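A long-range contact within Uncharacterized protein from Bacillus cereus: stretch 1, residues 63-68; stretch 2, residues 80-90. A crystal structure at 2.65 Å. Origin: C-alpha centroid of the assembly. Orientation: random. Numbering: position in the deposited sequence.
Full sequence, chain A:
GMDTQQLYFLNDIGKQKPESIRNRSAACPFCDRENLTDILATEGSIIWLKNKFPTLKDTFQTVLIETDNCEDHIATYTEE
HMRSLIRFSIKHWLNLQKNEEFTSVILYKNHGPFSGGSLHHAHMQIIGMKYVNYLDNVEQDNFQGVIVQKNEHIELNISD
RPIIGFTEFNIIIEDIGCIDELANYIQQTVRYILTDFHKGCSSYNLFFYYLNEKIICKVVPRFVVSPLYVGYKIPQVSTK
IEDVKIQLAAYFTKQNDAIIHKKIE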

# COMPACT_ATOMS: atom_id res chain seq x y z
N VAL A 63 -26.46 21.09 -5.36
CA VAL A 63 -27.09 19.78 -5.53
C VAL A 63 -27.69 19.70 -6.95
O VAL A 63 -28.32 20.66 -7.41
CB VAL A 63 -28.15 19.51 -4.42
CG1 VAL A 63 -28.91 18.22 -4.66
CG2 VAL A 63 -27.50 19.49 -3.03
N LEU A 64 -27.52 18.55 -7.62
CA LEU A 64 -28.04 18.34 -8.97
C LEU A 64 -29.07 17.19 -8.96
O LEU A 64 -28.69 16.02 -8.93
CB LEU A 64 -26.87 18.05 -9.93
CG LEU A 64 -27.11 18.30 -11.41
CD1 LEU A 64 -25.84 18.73 -12.11
CD2 LEU A 64 -27.72 17.09 -12.10
N ILE A 65 -30.36 17.54 -9.00
CA ILE A 65 -31.47 16.57 -9.04
C ILE A 65 -31.55 16.04 -10.47
O ILE A 65 -31.65 16.82 -11.41
CB ILE A 65 -32.81 17.19 -8.52
CG1 ILE A 65 -32.76 17.44 -6.99
CG2 ILE A 65 -34.02 16.33 -8.85
CD1 ILE A 65 -32.08 18.69 -6.55
N GLU A 66 -31.47 14.71 -10.63
CA GLU A 66 -31.40 13.99 -11.90
C GLU A 66 -32.76 13.70 -12.55
O GLU A 66 -32.80 13.42 -13.75
CB GLU A 66 -30.70 12.64 -11.69
CG GLU A 66 -29.37 12.69 -10.96
CD GLU A 66 -28.75 11.36 -10.58
OE1 GLU A 66 -29.23 10.30 -11.05
OE2 GLU A 66 -27.77 11.39 -9.80
N THR A 67 -33.85 13.65 -11.76
CA THR A 67 -35.20 13.33 -12.26
C THR A 67 -36.27 13.86 -11.29
O THR A 67 -35.96 14.14 -10.13
CB THR A 67 -35.37 11.79 -12.52
OG1 THR A 67 -36.73 11.48 -12.84
CG2 THR A 67 -34.88 10.92 -11.35
N ASP A 68 -37.53 14.00 -11.76
CA ASP A 68 -38.67 14.47 -10.96
C ASP A 68 -39.40 13.27 -10.30
O ASP A 68 -40.48 13.43 -9.73
CB ASP A 68 -39.63 15.28 -11.84
N GLU A 80 -31.19 8.55 -23.83
CA GLU A 80 -31.30 10.00 -24.02
C GLU A 80 -31.18 10.75 -22.69
O GLU A 80 -30.41 11.71 -22.62
CB GLU A 80 -32.63 10.36 -24.70
N HIS A 81 -31.91 10.31 -21.64
CA HIS A 81 -31.89 10.95 -20.31
C HIS A 81 -30.50 10.80 -19.67
O HIS A 81 -30.00 11.77 -19.10
CB HIS A 81 -32.97 10.38 -19.39
CG HIS A 81 -33.17 11.20 -18.15
ND1 HIS A 81 -34.07 12.24 -18.11
CD2 HIS A 81 -32.55 11.11 -16.95
CE1 HIS A 81 -33.99 12.75 -16.89
NE2 HIS A 81 -33.09 12.09 -16.15
N MSE A 82 -29.88 9.61 -19.79
CA MSE A 82 -28.53 9.35 -19.30
C MSE A 82 -27.51 10.28 -20.04
O MSE A 82 -26.63 10.85 -19.39
CB MSE A 82 -28.17 7.85 -19.45
CG MSE A 82 -26.86 7.45 -18.78
SE MSE A 82 -26.82 7.84 -16.87
CE MSE A 82 -24.91 7.81 -16.59
N ARG A 83 -27.68 10.47 -21.37
CA ARG A 83 -26.85 11.35 -22.21
C ARG A 83 -27.02 12.82 -21.79
O ARG A 83 -26.02 13.52 -21.64
CB ARG A 83 -27.19 11.18 -23.70
N SER A 84 -28.29 13.27 -21.62
CA SER A 84 -28.63 14.64 -21.21
C SER A 84 -28.15 14.94 -19.79
O SER A 84 -27.66 16.04 -19.55
CB SER A 84 -30.14 14.87 -21.31
OG SER A 84 -30.60 14.76 -22.64
N LEU A 85 -28.26 13.96 -18.86
CA LEU A 85 -27.83 14.15 -17.48
C LEU A 85 -26.30 14.33 -17.39
O LEU A 85 -25.85 15.25 -16.70
CB LEU A 85 -28.28 12.98 -16.58
CG LEU A 85 -27.80 13.02 -15.11
CD1 LEU A 85 -28.42 14.19 -14.35
CD2 LEU A 85 -28.09 11.71 -14.41
N ILE A 86 -25.51 13.49 -18.10
CA ILE A 86 -24.05 13.59 -18.07
C ILE A 86 -23.62 14.88 -18.81
O ILE A 86 -22.76 15.58 -18.30
CB ILE A 86 -23.38 12.30 -18.63
CG1 ILE A 86 -23.63 11.09 -17.67
CG2 ILE A 86 -21.87 12.47 -18.93
CD1 ILE A 86 -23.12 11.21 -16.18
N ARG A 87 -24.28 15.24 -19.93
CA ARG A 87 -23.96 16.48 -20.65
C ARG A 87 -24.21 17.71 -19.77
O ARG A 87 -23.34 18.57 -19.69
CB ARG A 87 -24.73 16.58 -21.96
CG ARG A 87 -24.02 15.84 -23.08
CD ARG A 87 -24.78 15.87 -24.38
NE ARG A 87 -23.95 15.35 -25.47
CZ ARG A 87 -24.34 15.25 -26.73
NH1 ARG A 87 -25.57 15.62 -27.09
NH2 ARG A 87 -23.51 14.78 -27.65
N PHE A 88 -25.36 17.78 -19.08
CA PHE A 88 -25.70 18.89 -18.18
C PHE A 88 -24.68 19.00 -17.02
O PHE A 88 -24.14 20.08 -16.80
CB PHE A 88 -27.12 18.68 -17.61
CG PHE A 88 -27.70 19.79 -16.77
CD1 PHE A 88 -28.44 20.81 -17.35
CD2 PHE A 88 -27.54 19.79 -15.39
CE1 PHE A 88 -29.01 21.83 -16.56
CE2 PHE A 88 -28.11 20.80 -14.60
CZ PHE A 88 -28.83 21.81 -15.19
N SER A 89 -24.41 17.88 -16.32
CA SER A 89 -23.50 17.77 -15.18
C SER A 89 -22.07 18.22 -15.51
O SER A 89 -21.56 19.09 -14.81
CB SER A 89 -23.45 16.34 -14.65
OG SER A 89 -24.73 15.94 -14.19
N ILE A 90 -21.45 17.63 -16.55
CA ILE A 90 -20.09 17.94 -17.02
C ILE A 90 -20.00 19.43 -17.42
O ILE A 90 -19.04 20.09 -17.02
CB ILE A 90 -19.67 17.00 -18.19
CG1 ILE A 90 -19.61 15.50 -17.79
CG2 ILE A 90 -18.38 17.46 -18.91
CD1 ILE A 90 -18.50 15.09 -16.99

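The strand of residues 63-65 and the helix spanning 80-90 run nearly antiparallel, with 161° between their N-to-C directions and a closest axial approach of 10.6 Å. The register follows from the CA atoms: Leu64 CA lies 7.7 Å from Ser89 CA, and Glu66 CA lies 6.6 Å from Leu85 CA, so advancing along stretch 1 means moving back along the helix. Together the two sides bury 285 Å², most of it on Leu64, Glu66 and Leu85.

Leu64 has the largest share, 75 Å². Its CA-to-CB bond points toward the helix, whereas that of Ile65 points away, as expected for neighbours in a strand. Leu64 CD2 meets Leu85 CD1 at 3.7 Å, an apolar contact at van der Waals range. Leu64 CD1 reaches Phe88 CD2 at 3.8 Å, near the plane of the ring, so the methyl group touches the edge of the aromatic. The same CD1 is 3.7 Å from Ser89 OG, a hydroxyl already engaged within the helix: Ser89 OG donates to Leu85 O at 2.8 Å, which lets it sit beside a methyl group without remaining unpaired.

Leu85, with 59 Å² covered, links this cluster to Glu66. Its CD2 packs against the Glu66 side chain, with Glu66 CG and Glu66 OE1 both 3.8 Å from Leu85 CD2; Glu66 OE1 is hydrogen-bonded elsewhere in the structure, so that oxygen is not left unpaired beside the leucine.

Glu66, covered by 60 Å², also supplies the polar link through its backbone. His81 NE2 donates to Glu66 O at 2.8 Å with an N-H...O angle of 151°, and the acceptor lies near the imidazole plane, where the ring nitrogen's hydrogen is directed. Because His81 precedes Leu85 by four residues, about one helical turn, both point toward stretch 1, combining a directional bond with apolar packing.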